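Local coordinates for ABC transporter, substrate binding protein (Mannopine) (Agrobacterium fabrum, PDB 5L9S) that serves as the periplasmic solute-binding protein of an ABC transporter, probably for mannopine, here in its open unliganded form, at residues E2-V6 with N246-A250; I7-G11 with G39-K44; P162-L166 with V298-I303; V196-R200 with L217-K223; G225-D229 with A290-S294. All blocks are in the same frame, centred on the assembly; numbering follows the deposited sequence.

Contact 1: E2-V6 with N246-A250; sequences EQRVV and NRENA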
# COMPACT_ATOMS: atom_id res chain seq x y z
N GLU A 2 -32.06 13.69 -7.63
CA GLU A 2 -31.49 12.92 -8.75
C GLU A 2 -29.99 12.70 -8.39
O GLU A 2 -29.09 12.88 -9.21
CB GLU A 2 -31.67 13.66 -10.10
CG GLU A 2 -31.34 15.14 -10.10
CD GLU A 2 -31.46 15.83 -11.44
OE1 GLU A 2 -32.61 16.04 -11.91
OE2 GLU A 2 -30.40 16.19 -12.01
N GLN A 3 -29.78 12.31 -7.11
CA GLN A 3 -28.50 12.15 -6.42
C GLN A 3 -27.53 11.19 -7.06
O GLN A 3 -27.89 10.11 -7.52
CB GLN A 3 -28.71 11.78 -4.94
CG GLN A 3 -29.18 12.94 -4.05
CD GLN A 3 -28.92 14.34 -4.59
OE1 GLN A 3 -29.85 15.05 -5.04
NE2 GLN A 3 -27.66 14.78 -4.57
N ARG A 4 -26.26 11.64 -7.07
CA ARG A 4 -25.08 10.97 -7.62
C ARG A 4 -23.81 11.34 -6.84
O ARG A 4 -23.84 12.25 -5.99
CB ARG A 4 -24.92 11.25 -9.13
CG ARG A 4 -24.87 12.72 -9.52
CD ARG A 4 -24.85 12.93 -11.02
NE ARG A 4 -23.72 13.77 -11.43
CZ ARG A 4 -22.95 13.56 -12.49
NH1 ARG A 4 -23.18 12.52 -13.29
NH2 ARG A 4 -21.94 14.38 -12.76
N VAL A 5 -22.72 10.57 -7.09
CA VAL A 5 -21.37 10.74 -6.53
C VAL A 5 -20.40 10.46 -7.66
O VAL A 5 -20.52 9.43 -8.31
CB VAL A 5 -21.00 9.80 -5.34
CG1 VAL A 5 -19.72 10.26 -4.68
CG2 VAL A 5 -22.11 9.70 -4.31
N VAL A 6 -19.40 11.34 -7.84
CA VAL A 6 -18.37 11.12 -8.85
C VAL A 6 -17.04 10.80 -8.16
O VAL A 6 -16.54 11.60 -7.38
CB VAL A 6 -18.27 12.23 -9.94
CG1 VAL A 6 -18.32 13.62 -9.37
CG2 VAL A 6 -17.07 12.02 -10.87
N ASN A 246 -21.31 17.07 -4.53
CA ASN A 246 -22.13 16.13 -3.77
C ASN A 246 -21.38 15.65 -2.51
O ASN A 246 -21.29 14.44 -2.27
CB ASN A 246 -22.54 14.94 -4.67
CG ASN A 246 -22.89 15.30 -6.10
OD1 ASN A 246 -22.01 15.43 -6.96
ND2 ASN A 246 -24.17 15.43 -6.39
N ARG A 247 -20.88 16.60 -1.71
CA ARG A 247 -20.10 16.41 -0.47
C ARG A 247 -20.72 15.37 0.49
O ARG A 247 -20.04 14.43 0.92
CB ARG A 247 -19.89 17.76 0.25
CG ARG A 247 -18.64 17.81 1.14
CD ARG A 247 -18.75 18.82 2.28
NE ARG A 247 -19.56 18.31 3.39
CZ ARG A 247 -19.11 18.06 4.62
NH1 ARG A 247 -17.84 18.30 4.93
NH2 ARG A 247 -19.93 17.58 5.54
N GLU A 248 -22.01 15.55 0.82
CA GLU A 248 -22.81 14.72 1.73
C GLU A 248 -22.89 13.27 1.26
O GLU A 248 -22.60 12.34 2.02
CB GLU A 248 -24.21 15.33 1.96
CG GLU A 248 -24.71 16.30 0.88
CD GLU A 248 -25.29 17.63 1.36
OE1 GLU A 248 -26.24 17.61 2.17
OE2 GLU A 248 -24.83 18.69 0.86
N ASN A 249 -23.25 13.09 -0.02
CA ASN A 249 -23.39 11.80 -0.69
C ASN A 249 -22.06 11.10 -0.79
O ASN A 249 -22.02 9.87 -0.71
CB ASN A 249 -23.96 12.00 -2.09
CG ASN A 249 -25.44 12.25 -2.16
OD1 ASN A 249 -26.23 11.90 -1.27
ND2 ASN A 249 -25.85 12.81 -3.28
N ALA A 250 -20.97 11.86 -1.00
CA ALA A 250 -19.62 11.33 -1.10
C ALA A 250 -19.18 10.75 0.23
O ALA A 250 -18.54 9.69 0.24
CB ALA A 250 -18.66 12.42 -1.55
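Val-5 of the first strand lies against Asn-249 and Ala-250 in the first turn of helix 247-258. Its CB carries two methyl groups that part ways. CG1, anti to the backbone N (chi1 -168°), reaches Ala-250. Val-5 CG1 lies 3.7 Å from Ala-250 CA and 3.9 Å from Ala-250 CB. CG2, beside the backbone N, goes to Asn-249 instead. Val-5 CG2 sits 3.7 Å from Asn-249 CB and 3.6 Å from Asn-249 O. One valine therefore spans neighbouring residues of the helix. Leu-61 of strand 61-65 touches both Val-5 and Ala-250, so the apolar patch runs on into the sheet. The fold is that of a type 2 periplasmic binding protein. Strand 4-9 runs parallel to strands 33-38 and 61-65. Helix 247-258 follows strand 224-240, which is itself paired with strand 61-65.

Further out the contact turns polar. Asn-246 stands just before the helix, and its CB approaches Arg-4 O to 3.3 Å. The side chain of Asn-249 meets that of Gln-3 at about a right angle. Gln-3 OE1 already takes a hydrogen bond from Met-1 N. Within the helix, Ala-250 N bonds to Asn-246 O at 2.9 Å and closes the first turn. Asp-60 links the two segments from outside, with one carboxylate oxygen on Asn-246 N and the other on Val-6 N.

The firm links are therefore of two kinds. Val-5 packs its methyls on Ala-250 and on Asn-249, and the shared carboxylate of Asp-60 ties strand to helix start through backbone nitrogens of both.

Contact 2: I7-G11 with G39-K44; sequences IATTG and GTDAEK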
# COMPACT_ATOMS: atom_id res chain seq x y z
N ILE A 7 -16.51 9.59 -8.42
CA ILE A 7 -15.26 9.09 -7.85
C ILE A 7 -14.26 8.77 -8.97
O ILE A 7 -14.63 8.16 -9.98
CB ILE A 7 -15.49 7.88 -6.86
CG1 ILE A 7 -14.18 7.47 -6.12
CG2 ILE A 7 -16.17 6.67 -7.52
CD1 ILE A 7 -14.34 6.61 -4.87
N ALA A 8 -12.97 9.15 -8.77
CA ALA A 8 -11.90 8.84 -9.72
C ALA A 8 -10.99 7.72 -9.18
O ALA A 8 -10.61 7.74 -8.01
CB ALA A 8 -11.09 10.08 -10.04
N THR A 9 -10.69 6.74 -10.05
CA THR A 9 -9.84 5.58 -9.76
C THR A 9 -8.85 5.42 -10.93
O THR A 9 -8.95 6.18 -11.92
CB THR A 9 -10.70 4.28 -9.57
OG1 THR A 9 -11.26 3.85 -10.82
CG2 THR A 9 -11.81 4.42 -8.53
N THR A 10 -7.92 4.44 -10.85
CA THR A 10 -6.97 4.14 -11.93
C THR A 10 -7.66 3.36 -13.06
O THR A 10 -7.07 3.21 -14.13
CB THR A 10 -5.72 3.41 -11.43
OG1 THR A 10 -6.11 2.21 -10.75
CG2 THR A 10 -4.84 4.29 -10.57
N GLY A 11 -8.91 2.94 -12.82
CA GLY A 11 -9.72 2.21 -13.78
C GLY A 11 -9.44 0.72 -13.78
O GLY A 11 -8.90 0.18 -12.81
N GLY A 39 -8.14 7.37 -14.77
CA GLY A 39 -6.91 8.10 -15.05
C GLY A 39 -5.76 7.63 -14.19
O GLY A 39 -6.00 6.95 -13.19
N THR A 40 -4.51 8.01 -14.54
CA THR A 40 -3.34 7.66 -13.72
C THR A 40 -3.34 8.52 -12.46
O THR A 40 -4.04 9.54 -12.41
CB THR A 40 -2.02 7.79 -14.51
OG1 THR A 40 -1.70 9.17 -14.73
CG2 THR A 40 -2.03 7.01 -15.83
N ASP A 41 -2.57 8.12 -11.43
CA ASP A 41 -2.46 8.85 -10.16
C ASP A 41 -1.99 10.27 -10.39
O ASP A 41 -2.54 11.18 -9.79
CB ASP A 41 -1.57 8.12 -9.15
CG ASP A 41 -2.00 6.68 -8.89
OD1 ASP A 41 -2.87 6.47 -8.01
OD2 ASP A 41 -1.49 5.77 -9.58
N ALA A 42 -1.01 10.47 -11.31
CA ALA A 42 -0.49 11.82 -11.67
C ALA A 42 -1.52 12.66 -12.42
O ALA A 42 -1.60 13.87 -12.18
CB ALA A 42 0.79 11.71 -12.49
N GLU A 43 -2.29 12.02 -13.34
CA GLU A 43 -3.36 12.67 -14.11
C GLU A 43 -4.45 13.16 -13.17
O GLU A 43 -4.94 14.28 -13.34
CB GLU A 43 -4.00 11.67 -15.07
CG GLU A 43 -3.41 11.60 -16.46
CD GLU A 43 -4.22 10.63 -17.30
OE1 GLU A 43 -5.23 11.06 -17.90
OE2 GLU A 43 -3.92 9.41 -17.25
N LYS A 44 -4.86 12.30 -12.20
CA LYS A 44 -5.89 12.56 -11.20
C LYS A 44 -5.50 13.73 -10.31
O LYS A 44 -6.28 14.67 -10.17
CB LYS A 44 -6.14 11.31 -10.36
CG LYS A 44 -7.30 10.47 -10.86
CD LYS A 44 -7.02 8.98 -10.75
CE LYS A 44 -6.87 8.47 -9.36
NZ LYS A 44 -5.71 7.55 -9.26
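Thr-9 and Gly-39 meet through their backbones, where strand 4-9 gives way to a loop and the chain approaches helix 41-53. Gly-39 N donates to Thr-9 O at 3.2 Å, in the carbonyl plane but bent at the hydrogen (137°). Beside it, Thr-10 CA points its hydrogen almost straight at Gly-39 O, a CA-H...O contact of 3.2 Å. These two links hold the ends of neighbouring parallel strands together, as strand 33-38 stops just before Gly-39.

Lys-44 makes the van der Waals contacts. Its CG lies 3.9 Å from Ala-8 CB, the apolar pair. The chain then bends and brings Lys-44 CD to 3.6 Å from Thr-9 O. Thr-10 CG2 lies beside the charged end, 3.6 Å from Lys-44 NZ.

The salt bridge is within the helix, from Lys-44 NZ to Asp-41 OD1 (3.3 Å). The same nitrogen makes a weak hydrogen bond to Leu-63 O of the next strand.

Motifs shape both partners. Thr-9 OG1 accepts from Gly-11 N in an ST turn. Thr-40 and Glu-43 make a capping box: Glu-43 N donates to Thr-40 OG1, and Thr-40 N to Glu-43 OE2 (3.1 Å, 171°), which it meets from above the carboxylate plane.

The lysine is buried, and Asp-41 probably balances its charge. Its alkyl part does the packing, while the weak bond links the ammonium to strand 61-65.

Contact 3: P162-L166 with V298-I303; sequences PREKL and VENRII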
# COMPACT_ATOMS: atom_id res chain seq x y z
N PRO A 162 14.55 -1.59 16.29
CA PRO A 162 13.18 -2.12 16.50
C PRO A 162 12.18 -1.27 15.75
O PRO A 162 12.41 -0.07 15.58
CB PRO A 162 12.99 -2.01 18.02
CG PRO A 162 13.91 -0.93 18.45
CD PRO A 162 15.08 -0.93 17.50
N ARG A 163 11.08 -1.89 15.26
CA ARG A 163 10.08 -1.20 14.43
C ARG A 163 9.44 0.05 15.09
O ARG A 163 9.13 1.01 14.38
CB ARG A 163 8.98 -2.15 13.91
CG ARG A 163 8.50 -3.25 14.84
CD ARG A 163 7.13 -3.76 14.37
NE ARG A 163 6.20 -3.79 15.50
CZ ARG A 163 4.89 -3.60 15.41
NH1 ARG A 163 4.13 -3.64 16.50
NH2 ARG A 163 4.32 -3.37 14.24
N GLU A 164 9.30 0.05 16.41
CA GLU A 164 8.75 1.17 17.19
C GLU A 164 9.69 2.39 17.19
O GLU A 164 9.23 3.53 17.31
CB GLU A 164 8.44 0.73 18.63
CG GLU A 164 7.59 -0.53 18.76
CD GLU A 164 8.31 -1.86 18.61
OE1 GLU A 164 7.68 -2.82 18.10
OE2 GLU A 164 9.50 -1.96 18.99
N LYS A 165 11.00 2.15 17.05
CA LYS A 165 12.05 3.16 17.01
C LYS A 165 12.57 3.42 15.57
O LYS A 165 13.57 4.13 15.40
CB LYS A 165 13.22 2.74 17.92
CG LYS A 165 12.92 2.72 19.42
CD LYS A 165 14.18 2.45 20.25
CE LYS A 165 13.96 2.66 21.73
NZ LYS A 165 15.24 2.65 22.50
N LEU A 166 11.87 2.88 14.54
CA LEU A 166 12.26 2.98 13.13
C LEU A 166 12.23 4.40 12.60
O LEU A 166 13.22 4.82 11.99
CB LEU A 166 11.43 2.03 12.24
CG LEU A 166 11.86 1.90 10.76
CD1 LEU A 166 13.29 1.39 10.60
CD2 LEU A 166 10.88 1.06 9.97
N VAL A 298 -0.47 -7.74 11.21
CA VAL A 298 -0.61 -6.29 11.00
C VAL A 298 -0.31 -5.50 12.31
O VAL A 298 0.48 -4.56 12.26
CB VAL A 298 -1.96 -5.89 10.34
CG1 VAL A 298 -2.03 -4.39 10.06
CG2 VAL A 298 -2.24 -6.68 9.05
N GLU A 299 -0.83 -5.92 13.47
CA GLU A 299 -0.56 -5.16 14.70
C GLU A 299 0.78 -5.47 15.38
O GLU A 299 1.31 -4.59 16.06
CB GLU A 299 -1.72 -5.25 15.72
CG GLU A 299 -2.20 -6.63 16.13
CD GLU A 299 -3.68 -6.79 16.48
OE1 GLU A 299 -4.06 -7.86 17.01
OE2 GLU A 299 -4.46 -5.86 16.18
N ASN A 300 1.34 -6.68 15.20
CA ASN A 300 2.57 -7.06 15.90
C ASN A 300 3.87 -7.18 15.09
O ASN A 300 4.93 -7.23 15.72
CB ASN A 300 2.37 -8.39 16.64
CG ASN A 300 1.12 -8.49 17.49
OD1 ASN A 300 0.44 -7.50 17.79
ND2 ASN A 300 0.79 -9.70 17.89
N ARG A 301 3.82 -7.30 13.75
CA ARG A 301 5.07 -7.50 12.99
C ARG A 301 5.24 -6.58 11.77
O ARG A 301 6.38 -6.39 11.33
CB ARG A 301 5.18 -8.96 12.52
CG ARG A 301 5.03 -10.00 13.59
CD ARG A 301 5.74 -11.27 13.22
NE ARG A 301 5.02 -11.97 12.17
CZ ARG A 301 5.56 -12.94 11.43
NH1 ARG A 301 6.82 -13.32 11.63
NH2 ARG A 301 4.84 -13.55 10.50
N ILE A 302 4.13 -6.10 11.20
CA ILE A 302 4.15 -5.25 10.01
C ILE A 302 4.63 -3.81 10.35
O ILE A 302 4.46 -3.32 11.47
CB ILE A 302 2.74 -5.29 9.29
CG1 ILE A 302 2.70 -6.27 8.14
CG2 ILE A 302 2.22 -3.94 8.83
CD1 ILE A 302 2.30 -7.61 8.52
N ILE A 303 5.22 -3.16 9.34
CA ILE A 303 5.68 -1.77 9.40
C ILE A 303 4.66 -0.90 8.66
O ILE A 303 4.32 -1.14 7.50
CB ILE A 303 7.11 -1.60 8.80
CG1 ILE A 303 8.14 -2.63 9.35
CG2 ILE A 303 7.61 -0.17 8.92
CD1 ILE A 303 8.34 -2.67 10.77
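Arg-163 reaches across to the end of helix 295-300 and grips two backbone oxygens. Arg-163 NH2 donates to Ile-302 O at 2.8 Å. This oxygen lies in the guanidinium plane, and the donor lies in the carbonyl plane. Arg-163 NH1 donates to Glu-299 O at 3.0 Å, but here the oxygen is tilted 27° from the guanidinium plane. Asn-300 O sits 3.5 Å above one face of the Arg-163 guanidinium, offset toward the rim. The positive charge thus stands at the carbonyl-rich end of the helix, where a helix dipole would probably favour it.

Segment 162-166 belongs to the loop between helices 149-158 and 171-181. The contact joins this helical part of the binding-protein fold to the chain leading into helix 307-325.

Nearer the backbone of Arg-163, Ile-303 divides its branches. The CG1 arm (chi1 -50°) carries CD1 to the aliphatic start of Arg-163. Ile-303 CG2, anti to the backbone N, meets Leu-166 CD2 at 3.6 Å.

A second layer positions the arginine. Arg-163 NE donates to Glu-164 OE1 (3.1 Å) in a salt bridge, on the anti side but well out of the carboxylate plane. Ile-303 is held by backbone bonds to Ala-231 and Leu-233 of strand 224-240. Leu-166 packs on Ala-153 and Leu-156 of helix 149-158.

Contact 4: V196-R200 with L217-K223; sequences VQAFR and LKAEGYK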
# COMPACT_ATOMS: atom_id res chain seq x y z
N VAL A 196 9.27 -10.58 -11.22
CA VAL A 196 8.57 -11.82 -11.54
C VAL A 196 9.40 -12.59 -12.58
O VAL A 196 9.63 -13.80 -12.39
CB VAL A 196 7.11 -11.49 -11.98
CG1 VAL A 196 6.53 -12.51 -12.92
CG2 VAL A 196 6.21 -11.33 -10.78
N GLN A 197 9.91 -11.90 -13.64
CA GLN A 197 10.76 -12.51 -14.68
C GLN A 197 12.06 -13.03 -14.03
O GLN A 197 12.46 -14.16 -14.26
CB GLN A 197 11.12 -11.51 -15.79
CG GLN A 197 9.98 -10.81 -16.56
CD GLN A 197 9.09 -11.65 -17.46
OE1 GLN A 197 7.93 -11.27 -17.73
NE2 GLN A 197 9.60 -12.76 -18.00
N ALA A 198 12.70 -12.17 -13.21
CA ALA A 198 13.96 -12.46 -12.53
C ALA A 198 13.84 -13.69 -11.63
O ALA A 198 14.78 -14.48 -11.57
CB ALA A 198 14.40 -11.25 -11.71
N PHE A 199 12.68 -13.87 -10.97
CA PHE A 199 12.46 -15.04 -10.15
C PHE A 199 12.28 -16.30 -11.02
O PHE A 199 12.88 -17.33 -10.70
CB PHE A 199 11.28 -14.84 -9.18
CG PHE A 199 11.23 -15.91 -8.11
CD1 PHE A 199 10.57 -17.13 -8.33
CD2 PHE A 199 11.86 -15.71 -6.88
CE1 PHE A 199 10.55 -18.12 -7.35
CE2 PHE A 199 11.83 -16.70 -5.89
CZ PHE A 199 11.18 -17.90 -6.14
N ARG A 200 11.48 -16.21 -12.12
CA ARG A 200 11.24 -17.29 -13.08
C ARG A 200 12.55 -17.80 -13.66
O ARG A 200 12.71 -19.00 -13.83
CB ARG A 200 10.35 -16.82 -14.24
CG ARG A 200 8.92 -16.55 -13.89
CD ARG A 200 8.18 -16.19 -15.13
NE ARG A 200 6.81 -15.89 -14.81
CZ ARG A 200 6.14 -14.86 -15.32
NH1 ARG A 200 4.86 -14.68 -14.99
NH2 ARG A 200 6.74 -13.99 -16.11
N LEU A 217 3.43 -15.78 -8.52
CA LEU A 217 4.48 -16.78 -8.73
C LEU A 217 4.12 -18.12 -8.11
O LEU A 217 4.37 -19.16 -8.74
CB LEU A 217 5.86 -16.30 -8.24
CG LEU A 217 6.58 -15.28 -9.13
CD1 LEU A 217 7.53 -14.39 -8.30
CD2 LEU A 217 7.31 -15.97 -10.30
N LYS A 218 3.54 -18.11 -6.88
CA LYS A 218 3.11 -19.31 -6.15
C LYS A 218 1.98 -19.98 -6.90
O LYS A 218 1.95 -21.20 -6.99
CB LYS A 218 2.67 -18.97 -4.71
CG LYS A 218 2.59 -20.20 -3.78
CD LYS A 218 2.41 -19.84 -2.32
CE LYS A 218 3.00 -20.86 -1.38
NZ LYS A 218 3.56 -20.22 -0.15
N ALA A 219 1.06 -19.17 -7.46
CA ALA A 219 -0.10 -19.63 -8.25
C ALA A 219 0.35 -20.24 -9.59
O ALA A 219 -0.34 -21.12 -10.11
CB ALA A 219 -1.05 -18.47 -8.49
N GLU A 220 1.53 -19.81 -10.13
CA GLU A 220 2.14 -20.34 -11.37
C GLU A 220 2.89 -21.65 -11.10
O GLU A 220 3.30 -22.33 -12.04
CB GLU A 220 3.08 -19.32 -12.03
CG GLU A 220 2.38 -18.18 -12.74
CD GLU A 220 3.31 -17.08 -13.24
OE1 GLU A 220 4.35 -17.40 -13.85
OE2 GLU A 220 3.01 -15.89 -13.00
N GLY A 221 3.02 -22.00 -9.82
CA GLY A 221 3.65 -23.26 -9.39
C GLY A 221 5.07 -23.12 -8.91
O GLY A 221 5.72 -24.13 -8.61
N TYR A 222 5.58 -21.88 -8.81
CA TYR A 222 6.94 -21.65 -8.33
C TYR A 222 7.09 -21.87 -6.82
O TYR A 222 6.19 -21.62 -6.03
CB TYR A 222 7.47 -20.28 -8.75
CG TYR A 222 7.71 -20.19 -10.24
CD1 TYR A 222 8.87 -20.69 -10.82
CD2 TYR A 222 6.76 -19.60 -11.08
CE1 TYR A 222 9.10 -20.60 -12.19
CE2 TYR A 222 6.98 -19.49 -12.45
CZ TYR A 222 8.15 -20.00 -13.00
OH TYR A 222 8.39 -19.89 -14.36
N LYS A 223 8.26 -22.41 -6.47
CA LYS A 223 8.73 -22.74 -5.14
C LYS A 223 9.17 -21.44 -4.42
O LYS A 223 10.35 -21.22 -4.17
CB LYS A 223 9.87 -23.78 -5.25
CG LYS A 223 9.44 -25.24 -5.06
CD LYS A 223 8.43 -25.74 -6.09
CE LYS A 223 7.57 -26.85 -5.53
NZ LYS A 223 6.42 -27.12 -6.43
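Arg-200 meets Glu-220 and Tyr-222 where helix 192-200 packs beside the end of helix 211-219. That second helix finishes in a Schellman motif. Gly-221 has positive phi, Tyr-222 N bonds back to Leu-217 O (3.0 Å) and Gly-221 N to Lys-218 O.

The Arg-200 chain is extended from CG to NE and crosses Glu-220 at about a right angle. It takes the carboxylate side-on. Arg-200 NE donates to Glu-220 OE1 at 3.0 Å, and Arg-200 NH1 shares itself between OE1 and OE2 of Glu-220. Both oxygens are met on their syn side and lie near the guanidinium plane. The carboxylate is nevertheless turned 37° from that plane. OE1 thus receives two donors of one salt bridge.

Tyr-222 crosses the same arginine nearer its backbone, at CB and CG, also at about a right angle. Tyr-222 OH lies 3.4 Å from Arg-200 CG, and its ring plane is 45° from the guanidinium.

The apolar side lies inward. Leu-217 splits its methyls: CD1 is 3.9 Å from Phe-199 CB, and CD2 is 4.0 Å from Arg-200 CG. Phe-199 has CG anti to the backbone N (chi1 -167°), which carries the ring toward Tyr-222, with its edge to Tyr-222 CB. Ile-224 of strand 224-240 touches both Phe-199 and Leu-217 and closes this small core.

One face of the Arg-200 guanidinium is covered from its own helix, with Val-196 CG1 3.3 Å above the plane and over its centre.

Contact 5: G225-D229 with A290-S294; sequences GWSYD and ATLPS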
# COMPACT_ATOMS: atom_id res chain seq x y z
N GLY A 225 8.27 -18.60 -1.17
CA GLY A 225 7.73 -18.34 0.15
C GLY A 225 7.90 -16.87 0.48
O GLY A 225 8.58 -16.14 -0.23
N TRP A 226 7.30 -16.43 1.57
CA TRP A 226 7.47 -15.06 2.03
C TRP A 226 7.29 -14.98 3.51
O TRP A 226 6.76 -15.91 4.13
CB TRP A 226 6.56 -14.06 1.28
CG TRP A 226 5.11 -14.44 1.26
CD1 TRP A 226 4.18 -14.18 2.22
CD2 TRP A 226 4.42 -15.13 0.22
NE1 TRP A 226 2.95 -14.68 1.85
CE2 TRP A 226 3.07 -15.27 0.62
CE3 TRP A 226 4.82 -15.68 -1.01
CZ2 TRP A 226 2.12 -15.89 -0.18
CZ3 TRP A 226 3.88 -16.32 -1.79
CH2 TRP A 226 2.55 -16.42 -1.37
N SER A 227 7.76 -13.86 4.09
CA SER A 227 7.62 -13.61 5.52
C SER A 227 6.93 -12.26 5.80
O SER A 227 7.24 -11.27 5.14
CB SER A 227 8.99 -13.68 6.19
OG SER A 227 8.86 -13.24 7.52
N TYR A 228 6.02 -12.22 6.79
CA TYR A 228 5.33 -10.97 7.20
C TYR A 228 6.10 -10.18 8.24
O TYR A 228 5.65 -9.10 8.59
CB TYR A 228 3.87 -11.21 7.67
CG TYR A 228 3.02 -11.91 6.64
CD1 TYR A 228 2.75 -11.33 5.41
CD2 TYR A 228 2.49 -13.17 6.90
CE1 TYR A 228 2.01 -12.00 4.44
CE2 TYR A 228 1.76 -13.85 5.94
CZ TYR A 228 1.52 -13.26 4.71
OH TYR A 228 0.79 -13.96 3.78
N ASP A 229 7.24 -10.69 8.70
CA ASP A 229 8.09 -10.03 9.69
C ASP A 229 8.76 -8.82 9.01
O ASP A 229 9.51 -8.98 8.02
CB ASP A 229 9.13 -11.01 10.24
CG ASP A 229 9.78 -10.56 11.53
OD1 ASP A 229 10.80 -9.84 11.45
OD2 ASP A 229 9.32 -11.00 12.61
N ALA A 290 -5.03 -17.40 3.25
CA ALA A 290 -3.79 -18.18 3.19
C ALA A 290 -2.59 -17.39 2.65
O ALA A 290 -1.46 -17.66 3.05
CB ALA A 290 -4.01 -19.40 2.33
N THR A 291 -2.82 -16.44 1.74
CA THR A 291 -1.75 -15.67 1.13
C THR A 291 -1.70 -14.20 1.61
O THR A 291 -1.08 -13.37 0.96
CB THR A 291 -1.83 -15.79 -0.41
OG1 THR A 291 -3.12 -15.42 -0.86
CG2 THR A 291 -1.54 -17.18 -0.91
N LEU A 292 -2.34 -13.88 2.76
CA LEU A 292 -2.40 -12.51 3.26
C LEU A 292 -2.05 -12.46 4.73
O LEU A 292 -2.31 -13.45 5.41
CB LEU A 292 -3.80 -11.91 3.04
CG LEU A 292 -4.18 -11.62 1.59
CD1 LEU A 292 -5.65 -11.59 1.41
CD2 LEU A 292 -3.59 -10.36 1.10
N PRO A 293 -1.49 -11.34 5.26
CA PRO A 293 -1.20 -11.30 6.71
C PRO A 293 -2.50 -11.31 7.53
O PRO A 293 -3.57 -10.81 7.12
CB PRO A 293 -0.47 -9.96 6.89
CG PRO A 293 -0.97 -9.11 5.76
CD PRO A 293 -1.11 -10.06 4.61
N SER A 294 -2.42 -11.89 8.72
CA SER A 294 -3.57 -11.91 9.62
C SER A 294 -3.67 -10.52 10.29
O SER A 294 -2.75 -9.72 10.13
CB SER A 294 -3.34 -12.99 10.68
OG SER A 294 -2.28 -12.57 11.52
O HOH W 1 -0.04 -16.29 4.84
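Trp-226 on strand 224-240 and Tyr-228 two residues on lie against the loop 290-294 that joins helices 286-289 and 295-300. Both point their CB atoms toward this loop.

Tyr-228 has CG anti to its carbonyl carbon (chi1 -56°), which lays one ring face toward Pro-293. Pro-293 CB sits 4.0 Å from the Tyr-228 ring centroid and 17° off the ring normal, a CH-pi contact. Pro-293 CA also lies over this face. Pro-293 CD lies 3.7 Å from Tyr-228 CE1. The two side chains cross at about a right angle.

Trp-226 uses an edge instead. Its CZ2 meets Thr-291 CG2 at 3.9 Å, with the methyl near the indole plane. Within segment 225-229, Trp-226 NE1 donates to Tyr-228 OH at 3.0 Å (159°), and the oxygen lies in the indole plane. This bond ties the two aromatics together.

A water completes the polar end. It lies near the plane of the Tyr-228 ring, 2.7 Å from Tyr-228 OH, and donates to Ala-290 O at 2.7 Å. The hydroxyl thus reaches the loop backbone through solvent.

Leu-211 of helix 211-219 packs on both aromatics. Lys-218 of that helix makes a cation-pi contact with Trp-226. Thr-291 OG1 bonds to Ala-288 O, while Ser-294 caps helix 295-300.

Between these two segments the contact rests on one ring face, one ring edge and one water, with no direct hydrogen bond.

Overall arrangement
From the N terminus, strand 4-9 serves contacts 1 and 2 in turn. Contact 2 closes a short loop over helix 12-30 and strand 33-38. It nests inside the long loop of contact 1, which ends at helix 247-258. Contact 3 ties the loop after helix 149-158 to the end of helix 295-300. It opens within contact 1 and closes beyond it, so the two cross. Contact 4 joins two helices and nests inside both. Contact 5 ties strand 224-240 to loop 290-294. It follows contact 4 in series, nests inside contact 3 and crosses contact 1. Contacts 3 and 5 touch through Arg-301 and Ile-302, contacts 4 and 5 through Lys-218 and Trp-226. Contacts 1 and 4 lie farthest apart, about 44 Å between centres.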